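Local structure of transcobalamin-1 (Homo sapiens, 4KKI) at residues A[336-342]-A[424-430]; A[385-389]-A[400-404]; A[356-362]-A[415-420]; A[39-43]-A[287-291]. The protein binds vitamin B12 (cobalamin) with femtomolar affinity, enclosing it between an alpha-helical and a beta domain, and protects it from the acidic environment of the stomach. The contacts are given in a common frame with arbitrary orientation. Numbering follows the deposited sequence.

Interaction 1: A[336-342]-A[424-430]; sequences VNYSVRI and ENLEVRW. With NAG (2-acetamido-2-deoxy-beta-D-glucopyranose), chain H; NAG (2-acetamido-2-deoxy-beta-D-glucopyranose), chain B.
A glycosylated asparagine lies within this parallel strand pair: Asn-337 ND2 is bonded to C1 of a NAG (1.4 Å) and also donates weakly to Asn-425 OD1 (3.3 Å). Strands 336-341 and 426-430 run side by side in the mixed sheet of the C-terminal beta domain, their axes 4.6 Å apart and 9° from parallel, with Val-336 level with Glu-424 and Ile-342 with Trp-430. The hydrogen bonds follow the parallel ladder: Asn-337 N to Glu-424 O (2.8 Å), Ser-339 N to Leu-426 O (2.9 Å), Val-428 N to Ser-339 O (2.9 Å), Arg-341 N to Val-428 O (3.0 Å) and Trp-430 N to Arg-341 O (2.8 Å). Just before the second strand, Asn-425 (phi/psi -85/81) centres an inverse gamma turn. On the apolar face Tyr-338 (chi1 t) brings CE1 to 3.8 Å from Val-428 CG2, and Val-336 CG2 lies 3.6 Å from Leu-426 CD1; helix 358-368 packs over this layer. The face carrying Ser-339, Arg-341, Glu-427 and Arg-429 is polar. There Glu-427, extended with chi1 and chi2 t, joins both arginines in a salt-bridge network: its OE2 accepts from Arg-341 NH1 at 2.7 Å and from Arg-429 NE at 2.9 Å.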
# COMPACT_ATOMS: atom_id res chain seq x y z
N VAL A 336 -27.79 3.79 -12.68
CA VAL A 336 -27.19 2.55 -12.21
C VAL A 336 -28.08 1.82 -11.20
O VAL A 336 -29.00 2.40 -10.64
CB VAL A 336 -25.83 2.80 -11.53
CG1 VAL A 336 -24.80 3.28 -12.54
CG2 VAL A 336 -25.99 3.80 -10.40
N ASN A 337 -27.79 0.54 -10.98
CA ASN A 337 -28.48 -0.24 -9.96
C ASN A 337 -27.67 -0.27 -8.67
O ASN A 337 -26.84 -1.16 -8.46
CB ASN A 337 -28.73 -1.66 -10.47
CG ASN A 337 -29.44 -2.54 -9.45
OD1 ASN A 337 -30.22 -2.05 -8.63
ND2 ASN A 337 -29.16 -3.84 -9.48
N TYR A 338 -27.91 0.71 -7.80
CA TYR A 338 -27.19 0.81 -6.53
C TYR A 338 -27.84 -0.01 -5.43
O TYR A 338 -29.02 0.18 -5.12
CB TYR A 338 -27.10 2.27 -6.09
CG TYR A 338 -26.41 2.48 -4.76
CD1 TYR A 338 -25.04 2.28 -4.63
CD2 TYR A 338 -27.12 2.89 -3.65
CE1 TYR A 338 -24.40 2.47 -3.42
CE2 TYR A 338 -26.49 3.09 -2.43
CZ TYR A 338 -25.13 2.88 -2.32
OH TYR A 338 -24.50 3.07 -1.12
N SER A 339 -27.07 -0.91 -4.84
CA SER A 339 -27.59 -1.77 -3.78
C SER A 339 -26.68 -1.80 -2.56
O SER A 339 -25.46 -1.69 -2.68
CB SER A 339 -27.82 -3.19 -4.31
OG SER A 339 -26.61 -3.79 -4.72
N VAL A 340 -27.29 -1.93 -1.39
CA VAL A 340 -26.54 -2.10 -0.15
C VAL A 340 -26.88 -3.45 0.46
O VAL A 340 -27.99 -3.68 0.92
CB VAL A 340 -26.88 -1.00 0.87
CG1 VAL A 340 -26.21 -1.29 2.21
CG2 VAL A 340 -26.46 0.37 0.34
N ARG A 341 -25.91 -4.37 0.44
CA ARG A 341 -26.12 -5.71 0.95
C ARG A 341 -25.48 -5.93 2.32
O ARG A 341 -24.28 -5.72 2.50
CB ARG A 341 -25.62 -6.76 -0.05
CG ARG A 341 -25.47 -8.16 0.54
CD ARG A 341 -25.20 -9.21 -0.54
NE ARG A 341 -26.43 -9.63 -1.20
CZ ARG A 341 -26.81 -9.25 -2.41
NH1 ARG A 341 -26.03 -8.44 -3.12
NH2 ARG A 341 -27.95 -9.68 -2.93
N ILE A 342 -26.30 -6.36 3.28
CA ILE A 342 -25.83 -6.74 4.60
C ILE A 342 -26.17 -8.22 4.79
O ILE A 342 -25.32 -9.09 4.57
CB ILE A 342 -26.52 -5.89 5.69
CG1 ILE A 342 -26.40 -4.41 5.34
CG2 ILE A 342 -25.93 -6.19 7.06
CD1 ILE A 342 -26.95 -3.48 6.39
N GLU A 424 -24.72 -0.01 -14.69
CA GLU A 424 -23.83 -0.74 -13.78
C GLU A 424 -24.55 -1.20 -12.52
O GLU A 424 -25.30 -0.43 -11.91
CB GLU A 424 -22.62 0.12 -13.41
CG GLU A 424 -21.31 -0.37 -14.00
CD GLU A 424 -20.11 0.37 -13.45
OE1 GLU A 424 -19.06 -0.27 -13.25
OE2 GLU A 424 -20.23 1.59 -13.21
N ASN A 425 -24.33 -2.45 -12.13
CA ASN A 425 -24.83 -2.97 -10.87
C ASN A 425 -23.89 -2.63 -9.72
O ASN A 425 -23.08 -3.46 -9.30
CB ASN A 425 -25.05 -4.48 -10.94
CG ASN A 425 -26.14 -4.87 -11.91
OD1 ASN A 425 -27.14 -4.16 -12.06
ND2 ASN A 425 -25.96 -6.00 -12.58
N LEU A 426 -23.99 -1.40 -9.21
CA LEU A 426 -23.14 -0.96 -8.11
C LEU A 426 -23.63 -1.52 -6.79
O LEU A 426 -24.83 -1.55 -6.52
CB LEU A 426 -23.12 0.57 -8.04
CG LEU A 426 -22.72 1.27 -9.34
CD1 LEU A 426 -22.73 2.77 -9.14
CD2 LEU A 426 -21.35 0.79 -9.80
N GLU A 427 -22.69 -1.96 -5.95
CA GLU A 427 -23.06 -2.58 -4.69
C GLU A 427 -22.05 -2.28 -3.59
O GLU A 427 -20.84 -2.35 -3.81
CB GLU A 427 -23.22 -4.09 -4.86
CG GLU A 427 -23.57 -4.84 -3.59
CD GLU A 427 -23.69 -6.33 -3.81
OE1 GLU A 427 -23.73 -6.75 -4.99
OE2 GLU A 427 -23.74 -7.08 -2.82
N VAL A 428 -22.56 -1.95 -2.41
CA VAL A 428 -21.72 -1.87 -1.22
C VAL A 428 -22.10 -3.02 -0.30
O VAL A 428 -23.23 -3.09 0.18
CB VAL A 428 -21.89 -0.53 -0.49
CG1 VAL A 428 -20.84 -0.41 0.61
CG2 VAL A 428 -21.77 0.62 -1.47
N ARG A 429 -21.15 -3.91 -0.05
CA ARG A 429 -21.44 -5.18 0.61
C ARG A 429 -20.73 -5.33 1.96
O ARG A 429 -19.53 -5.08 2.08
CB ARG A 429 -21.05 -6.34 -0.31
CG ARG A 429 -21.20 -7.73 0.28
CD ARG A 429 -20.76 -8.80 -0.71
NE ARG A 429 -21.47 -8.67 -1.99
CZ ARG A 429 -21.22 -9.42 -3.06
NH1 ARG A 429 -20.28 -10.35 -3.02
NH2 ARG A 429 -21.91 -9.24 -4.18
N TRP A 430 -21.48 -5.75 2.97
CA TRP A 430 -20.92 -6.07 4.28
C TRP A 430 -20.15 -7.39 4.20
O TRP A 430 -20.74 -8.43 3.94
CB TRP A 430 -22.04 -6.16 5.31
CG TRP A 430 -21.58 -6.46 6.70
CD1 TRP A 430 -21.74 -7.63 7.38
CD2 TRP A 430 -20.88 -5.57 7.58
NE1 TRP A 430 -21.19 -7.53 8.63
CE2 TRP A 430 -20.65 -6.28 8.78
CE3 TRP A 430 -20.42 -4.25 7.47
CZ2 TRP A 430 -19.99 -5.71 9.87
CZ3 TRP A 430 -19.76 -3.69 8.55
CH2 TRP A 430 -19.55 -4.42 9.73
C1 NAG H . -30.28 -4.60 -9.01
C2 NAG H . -30.65 -5.71 -9.99
C3 NAG H . -31.86 -6.50 -9.48
C4 NAG H . -31.61 -6.98 -8.06
C5 NAG H . -31.15 -5.84 -7.16
C6 NAG H . -30.76 -6.38 -5.80
C7 NAG H . -30.35 -5.71 -12.39
C8 NAG H . -31.10 -5.56 -13.68
N2 NAG H . -30.92 -5.18 -11.31
O3 NAG H . -32.09 -7.60 -10.32
O4 NAG H . -32.79 -7.55 -7.54
O5 NAG H . -30.05 -5.14 -7.72
O6 NAG H . -30.23 -5.34 -5.01
O7 NAG H . -29.28 -6.31 -12.36
C1 NAG B . -26.98 -11.46 9.39
C2 NAG B . -26.65 -10.52 10.54
C3 NAG B . -26.37 -11.25 11.86
C4 NAG B . -27.34 -12.41 12.08
C5 NAG B . -27.44 -13.27 10.83
C6 NAG B . -28.42 -14.42 11.04
C7 NAG B . -25.35 -8.48 10.65
C8 NAG B . -24.30 -7.63 10.01
N2 NAG B . -25.49 -9.72 10.19
O3 NAG B . -26.49 -10.33 12.92
O4 NAG B . -26.86 -13.20 13.15
O5 NAG B . -27.89 -12.47 9.76
O6 NAG B . -28.11 -15.46 10.13
O7 NAG B . -26.04 -8.03 11.57

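Interaction 2: A[385-389]-A[400-404]; sequences YITCI and TYWEL
Two extended segments, 385-389 and 400-404, cross at 116° with their axes 6.9 Å apart at closest approach, and Ile-386 and Trp-402 have the nearest CA atoms (6.7 Å). They belong to different sheets of the beta domain, so the contact is one between sheets. Thr-387 (phi/psi -99/-44) and Cys-388 both face Thr-376 in a classic beta bulge. A water bridges the backbones, donating to Ile-386 O (2.8 Å) and accepting from Trp-402 N (2.9 Å); it also lies 3.1 Å from Tyr-385 OH. Trp-402 (chi1 m, chi2 101°) reaches across to fill the gap. Ile-389 (chi1 m) sets CB over the six-membered ring of Trp-402, 3.9 Å from the centroid, in a CH-pi contact, while Thr-387 O meets the ring edge, 3.2 Å from CD1 of Trp-402. Ile-386 CG2 packs 4.3 Å from Trp-402 CB. The contact forms part of the cobalamin pocket: Ile-386 O and Trp-402 O both accept from one amide nitrogen of cyanocobalamin, and Leu-404 N donates to an oxygen of the same ligand. Trp-402 NE1 hydrogen-bonds Leu-392 O, and its ring meets Trp-430 of strand 426-432 edge-to-face; Ile-386 and Ile-389 pack on Phe-375 of strand 375-379, and Ile-386 also reaches Met-362 of helix 358-368.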
# COMPACT_ATOMS: atom_id res chain seq x y z
N TYR A 385 -13.11 6.92 2.68
CA TYR A 385 -13.22 5.53 3.06
C TYR A 385 -14.56 5.30 3.76
O TYR A 385 -14.91 6.02 4.68
CB TYR A 385 -12.07 5.14 3.99
CG TYR A 385 -12.09 3.69 4.45
CD1 TYR A 385 -11.59 2.68 3.64
CD2 TYR A 385 -12.60 3.35 5.69
CE1 TYR A 385 -11.60 1.36 4.06
CE2 TYR A 385 -12.62 2.03 6.12
CZ TYR A 385 -12.12 1.04 5.30
OH TYR A 385 -12.14 -0.27 5.71
N ILE A 386 -15.30 4.29 3.30
CA ILE A 386 -16.61 3.98 3.87
C ILE A 386 -16.48 3.13 5.13
O ILE A 386 -16.08 1.97 5.07
CB ILE A 386 -17.52 3.26 2.86
CG1 ILE A 386 -17.57 4.03 1.54
CG2 ILE A 386 -18.92 3.07 3.44
CD1 ILE A 386 -17.99 5.48 1.69
N THR A 387 -16.83 3.72 6.27
CA THR A 387 -16.70 3.03 7.56
C THR A 387 -18.02 2.45 8.03
O THR A 387 -18.08 1.31 8.50
CB THR A 387 -16.16 3.97 8.65
OG1 THR A 387 -17.05 5.08 8.82
CG2 THR A 387 -14.78 4.50 8.27
N CYS A 388 -19.09 3.23 7.90
CA CYS A 388 -20.39 2.81 8.40
C CYS A 388 -21.51 3.06 7.40
O CYS A 388 -21.50 4.05 6.67
CB CYS A 388 -20.73 3.53 9.71
SG CYS A 388 -19.40 3.58 10.94
N ILE A 389 -22.48 2.15 7.38
CA ILE A 389 -23.74 2.35 6.68
C ILE A 389 -24.86 1.87 7.59
O ILE A 389 -24.75 0.80 8.19
CB ILE A 389 -23.79 1.58 5.35
CG1 ILE A 389 -22.69 2.06 4.40
CG2 ILE A 389 -25.16 1.73 4.69
CD1 ILE A 389 -22.74 1.43 3.04
N THR A 400 -14.32 -7.30 9.74
CA THR A 400 -15.45 -6.96 8.89
C THR A 400 -15.22 -5.61 8.22
O THR A 400 -14.56 -4.74 8.78
CB THR A 400 -16.75 -6.88 9.70
OG1 THR A 400 -16.65 -5.83 10.66
CG2 THR A 400 -17.02 -8.19 10.41
N TYR A 401 -15.79 -5.44 7.03
CA TYR A 401 -15.67 -4.17 6.31
C TYR A 401 -16.72 -4.04 5.21
O TYR A 401 -17.38 -5.00 4.85
CB TYR A 401 -14.27 -4.03 5.70
CG TYR A 401 -14.04 -4.88 4.47
CD1 TYR A 401 -13.89 -6.25 4.57
CD2 TYR A 401 -13.95 -4.30 3.21
CE1 TYR A 401 -13.67 -7.03 3.45
CE2 TYR A 401 -13.73 -5.06 2.08
CZ TYR A 401 -13.59 -6.43 2.21
OH TYR A 401 -13.37 -7.20 1.09
N TRP A 402 -16.85 -2.83 4.68
CA TRP A 402 -17.74 -2.58 3.55
C TRP A 402 -16.97 -2.70 2.24
O TRP A 402 -15.95 -2.04 2.04
CB TRP A 402 -18.40 -1.20 3.67
CG TRP A 402 -19.36 -1.08 4.81
CD1 TRP A 402 -19.12 -0.50 6.03
CD2 TRP A 402 -20.70 -1.57 4.86
NE1 TRP A 402 -20.24 -0.59 6.82
CE2 TRP A 402 -21.23 -1.24 6.13
CE3 TRP A 402 -21.52 -2.25 3.95
CZ2 TRP A 402 -22.52 -1.57 6.51
CZ3 TRP A 402 -22.81 -2.57 4.33
CH2 TRP A 402 -23.30 -2.23 5.60
N GLU A 403 -17.46 -3.56 1.36
CA GLU A 403 -16.80 -3.83 0.09
C GLU A 403 -17.55 -3.18 -1.07
O GLU A 403 -18.78 -3.23 -1.13
CB GLU A 403 -16.69 -5.34 -0.13
CG GLU A 403 -15.92 -5.74 -1.38
CD GLU A 403 -15.97 -7.24 -1.62
OE1 GLU A 403 -15.12 -7.75 -2.39
OE2 GLU A 403 -16.85 -7.91 -1.05
N LEU A 404 -16.81 -2.57 -1.99
CA LEU A 404 -17.41 -1.92 -3.14
C LEU A 404 -17.33 -2.83 -4.36
O LEU A 404 -16.27 -3.35 -4.70
CB LEU A 404 -16.70 -0.60 -3.44
CG LEU A 404 -16.49 0.34 -2.24
CD1 LEU A 404 -15.84 1.63 -2.71
CD2 LEU A 404 -17.81 0.62 -1.52
O HOH W 1 -15.22 -0.68 5.62

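Interaction 3: A[356-362]-A[415-420]; sequences SVFLSVM and AGSYVV
Three backbone hydrogen bonds tie the start of helix 358-368 to the loop 415-420: Leu-359 N to Ala-415 O (2.6 Å), Phe-358 N to Tyr-418 O (2.8 Å) and Val-420 N to Ser-356 O (3.2 Å). The last two flank a single bridge between Val-357 and Val-419, whose CA atoms are 4.4 Å apart. A water donates to Ser-356 O (3.0 Å) and Val-420 O (2.5 Å), and Val-357 CA adds a CH...O contact to Tyr-418 O at 3.2 Å. Val-357 is extended (phi/psi -97/169) at the N-cap, and helical values start at Phe-358 (-54/-36). Ala-415 and Gly-416 have helix-like angles, before the chain extends from Tyr-418 to Val-420. Ala-415 CB sits in an apolar niche, 3.8 Å from Phe-358 CD1, 4.0 Å from Leu-359 CB and 4.2 Å from Met-362 SD. Phe-358 (chi1 t) sets CB 4.1 Å from Tyr-418 CB, and its ring packs against the sheet, on Leu-404, Leu-426 and Val-428. Farther along, Val-361 CG2 packs 4.3 Å from Val-420 CG2. Tyr-418 OH hydrogen-bonds Glu-424. Since a valine N-cap has no polar side chain to offer, the loop carbonyls of Ala-415 and Tyr-418 take up amides of the helix's first turn.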
# COMPACT_ATOMS: atom_id res chain seq x y z
N SER A 356 -19.70 10.98 -12.93
CA SER A 356 -19.81 11.01 -11.48
C SER A 356 -19.06 9.82 -10.90
O SER A 356 -18.87 8.82 -11.57
CB SER A 356 -21.27 10.97 -11.06
OG SER A 356 -21.85 12.25 -11.09
N VAL A 357 -18.64 9.93 -9.65
CA VAL A 357 -17.95 8.82 -9.02
C VAL A 357 -18.91 7.98 -8.17
O VAL A 357 -20.05 8.37 -7.93
CB VAL A 357 -16.76 9.29 -8.15
CG1 VAL A 357 -15.71 9.95 -9.03
CG2 VAL A 357 -17.23 10.24 -7.05
N PHE A 358 -18.42 6.82 -7.74
CA PHE A 358 -19.18 5.89 -6.92
C PHE A 358 -19.74 6.58 -5.67
O PHE A 358 -20.85 6.28 -5.23
CB PHE A 358 -18.28 4.72 -6.53
CG PHE A 358 -19.02 3.54 -5.95
CD1 PHE A 358 -19.46 3.54 -4.64
CD2 PHE A 358 -19.23 2.40 -6.72
CE1 PHE A 358 -20.13 2.46 -4.11
CE2 PHE A 358 -19.90 1.30 -6.19
CZ PHE A 358 -20.34 1.33 -4.88
N LEU A 359 -18.97 7.51 -5.11
CA LEU A 359 -19.39 8.23 -3.91
C LEU A 359 -20.61 9.11 -4.17
O LEU A 359 -21.48 9.25 -3.31
CB LEU A 359 -18.24 9.08 -3.36
CG LEU A 359 -18.50 9.83 -2.05
CD1 LEU A 359 -18.81 8.86 -0.93
CD2 LEU A 359 -17.30 10.70 -1.69
N SER A 360 -20.67 9.71 -5.35
CA SER A 360 -21.80 10.56 -5.72
C SER A 360 -23.09 9.76 -5.74
O SER A 360 -24.15 10.25 -5.35
CB SER A 360 -21.55 11.21 -7.09
OG SER A 360 -20.38 12.01 -7.06
N VAL A 361 -23.00 8.51 -6.20
CA VAL A 361 -24.14 7.60 -6.20
C VAL A 361 -24.64 7.37 -4.78
O VAL A 361 -25.84 7.45 -4.51
CB VAL A 361 -23.77 6.25 -6.85
CG1 VAL A 361 -24.87 5.22 -6.61
CG2 VAL A 361 -23.51 6.43 -8.34
N MET A 362 -23.70 7.10 -3.88
CA MET A 362 -24.03 6.86 -2.48
C MET A 362 -24.72 8.07 -1.85
O MET A 362 -25.68 7.92 -1.09
CB MET A 362 -22.76 6.51 -1.68
CG MET A 362 -22.06 5.25 -2.16
SD MET A 362 -20.62 4.84 -1.16
CE MET A 362 -21.37 4.65 0.46
N ALA A 415 -14.59 4.75 -3.52
CA ALA A 415 -15.85 5.39 -3.89
C ALA A 415 -15.65 6.79 -4.46
O ALA A 415 -16.40 7.23 -5.34
CB ALA A 415 -16.78 5.44 -2.68
N GLY A 416 -14.63 7.49 -3.98
CA GLY A 416 -14.34 8.84 -4.41
C GLY A 416 -13.67 8.95 -5.77
O GLY A 416 -13.56 10.04 -6.32
N SER A 417 -13.24 7.82 -6.32
CA SER A 417 -12.48 7.84 -7.57
C SER A 417 -13.08 7.00 -8.70
O SER A 417 -12.85 7.29 -9.87
CB SER A 417 -11.03 7.41 -7.32
OG SER A 417 -10.39 8.30 -6.42
N TYR A 418 -13.85 5.98 -8.35
CA TYR A 418 -14.40 5.08 -9.36
C TYR A 418 -15.49 5.74 -10.19
O TYR A 418 -16.59 6.01 -9.70
CB TYR A 418 -14.93 3.79 -8.72
CG TYR A 418 -15.41 2.78 -9.73
CD1 TYR A 418 -14.52 1.92 -10.36
CD2 TYR A 418 -16.76 2.69 -10.06
CE1 TYR A 418 -14.96 1.00 -11.30
CE2 TYR A 418 -17.20 1.76 -11.00
CZ TYR A 418 -16.30 0.92 -11.61
OH TYR A 418 -16.73 0.00 -12.53
N VAL A 419 -15.19 6.00 -11.46
CA VAL A 419 -16.15 6.61 -12.37
C VAL A 419 -17.16 5.56 -12.85
O VAL A 419 -16.78 4.56 -13.46
CB VAL A 419 -15.45 7.25 -13.59
CG1 VAL A 419 -16.48 7.84 -14.54
CG2 VAL A 419 -14.47 8.31 -13.13
N VAL A 420 -18.43 5.80 -12.56
CA VAL A 420 -19.47 4.82 -12.85
C VAL A 420 -20.00 4.94 -14.28
O VAL A 420 -19.94 6.02 -14.89
CB VAL A 420 -20.64 4.94 -11.86
CG1 VAL A 420 -20.12 4.84 -10.43
CG2 VAL A 420 -21.38 6.25 -12.06
O HOH W 2 -20.12 8.43 -14.22

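Interaction 4: A[39-43]-A[287-291]; sequences LLNTM and AAQVL
Leu-39 starts the contact on helix 37-45; segments 39-43 and 287-291, the latter on helix 284-294, cross at -142°, their axes 9.9 Å apart at closest approach. With chi1 m and chi2 t, Leu-39 points toward the partner helix and meets three residues: its CD2 lies 4.0 Å from Ala-287 CB, while its CD1 lies 3.8 Å from Val-290 CG1 and 4.0 Å from Leu-291 CD1. Leu-39 and Ala-287 also have the closest CA atoms of the pair, at 5.3 Å, an approach suited to the small alanine. One turn on, Thr-42 brings CG2 to 4.1 Å from Ala-287 CB, while its hydroxyl hydrogen-bonds Pro-38 O within its own helix. Met-43 (chi1 m, chi2 t, chi3 85°) closes the segment: CG is 4.1 Å from Ala-287 CB, CE reaches 3.7 Å from Ala-288 CB, and SD lies 4.3 Å from Leu-291 CD2. Leu-291 (chi1 t, chi2 p) thus meets both Leu-39 and Met-43. The interface is wholly apolar, a buried helix-helix contact of the alpha6-alpha6 barrel. Gln-289 points away from it, and its NE2 hydrogen-bonds cyanocobalamin, so helix 284-294 packs within the barrel on one side and meets the ligand on another. Around the contact, Met-43 rests on Val-57 and Leu-61 of helix 55-63, whereas Leu-39 touches Ile-276 and Val-290 touches Val-272 of helix 265-277.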
# COMPACT_ATOMS: atom_id res chain seq x y z
N LEU A 39 3.12 10.64 -13.16
CA LEU A 39 3.35 10.23 -11.78
C LEU A 39 3.96 11.39 -11.01
O LEU A 39 3.54 11.70 -9.90
CB LEU A 39 4.29 9.03 -11.72
CG LEU A 39 3.87 7.75 -12.44
CD1 LEU A 39 4.86 6.64 -12.17
CD2 LEU A 39 2.47 7.33 -12.03
N LEU A 40 4.95 12.03 -11.63
CA LEU A 40 5.64 13.16 -11.02
C LEU A 40 4.65 14.30 -10.78
O LEU A 40 4.58 14.86 -9.69
CB LEU A 40 6.80 13.63 -11.90
CG LEU A 40 7.87 12.58 -12.25
CD1 LEU A 40 8.91 13.13 -13.21
CD2 LEU A 40 8.53 12.05 -10.98
N ASN A 41 3.88 14.64 -11.81
CA ASN A 41 2.87 15.69 -11.71
C ASN A 41 1.87 15.43 -10.59
O ASN A 41 1.64 16.30 -9.76
CB ASN A 41 2.14 15.87 -13.04
CG ASN A 41 3.04 16.40 -14.13
OD1 ASN A 41 4.03 17.09 -13.85
ND2 ASN A 41 2.72 16.09 -15.38
N THR A 42 1.30 14.23 -10.57
CA THR A 42 0.36 13.82 -9.53
C THR A 42 0.90 14.05 -8.11
O THR A 42 0.22 14.62 -7.26
CB THR A 42 -0.04 12.34 -9.69
OG1 THR A 42 -0.84 12.19 -10.87
CG2 THR A 42 -0.83 11.86 -8.49
N MET A 43 2.14 13.62 -7.87
CA MET A 43 2.75 13.76 -6.56
C MET A 43 3.00 15.22 -6.19
O MET A 43 2.94 15.59 -5.02
CB MET A 43 4.04 12.94 -6.47
CG MET A 43 3.82 11.46 -6.80
SD MET A 43 5.32 10.49 -7.04
CE MET A 43 5.71 10.05 -5.36
N ALA A 287 0.50 6.53 -7.23
CA ALA A 287 1.66 6.99 -7.99
C ALA A 287 2.94 6.75 -7.21
O ALA A 287 3.95 6.32 -7.77
CB ALA A 287 1.51 8.47 -8.34
N ALA A 288 2.90 7.01 -5.91
CA ALA A 288 4.05 6.80 -5.05
C ALA A 288 4.48 5.34 -4.97
O ALA A 288 5.67 5.03 -5.00
CB ALA A 288 3.78 7.35 -3.65
N GLN A 289 3.51 4.44 -4.89
CA GLN A 289 3.82 3.02 -4.71
C GLN A 289 4.35 2.35 -5.97
O GLN A 289 5.10 1.38 -5.89
CB GLN A 289 2.62 2.26 -4.16
CG GLN A 289 2.25 2.65 -2.75
CD GLN A 289 1.13 1.80 -2.18
OE1 GLN A 289 0.98 1.69 -0.97
NE2 GLN A 289 0.33 1.21 -3.06
N VAL A 290 3.97 2.87 -7.14
CA VAL A 290 4.35 2.24 -8.40
C VAL A 290 5.71 2.73 -8.91
O VAL A 290 6.42 2.00 -9.60
CB VAL A 290 3.27 2.44 -9.49
CG1 VAL A 290 3.29 3.86 -10.04
CG2 VAL A 290 3.45 1.43 -10.61
N LEU A 291 6.08 3.95 -8.55
CA LEU A 291 7.27 4.61 -9.10
C LEU A 291 8.63 3.88 -8.93
O LEU A 291 9.36 3.75 -9.91
CB LEU A 291 7.37 6.06 -8.60
CG LEU A 291 8.59 6.85 -9.09
CD1 LEU A 291 8.54 7.02 -10.61
CD2 LEU A 291 8.68 8.20 -8.39

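How the interactions relate
Interactions 1, 2 and 3 belong to one beta domain, with centres 12 to 14 Å apart, and are nested along the chain: 2 inside 3, and 3 inside 1. Strands 426-432 and 400-406 are sheet neighbours, so interactions 1 and 2 both reach the same sheet; Trp-430 CE3 lies 3.4 Å from Trp-402 CE2. Interaction 3 lays its helix over that sheet, with Val-361 CG1 3.5 Å from Tyr-338 CD1, and also reaches the other sheet, with Met-362 CE 3.7 Å from Ile-386 CD1. Interaction 4 stands apart in the alpha domain, its centre about 26 Å from that of interaction 2. Cyanocobalamin spans this gap, held by Gln-289 of segment 287-291 and by the backbone of interaction 2.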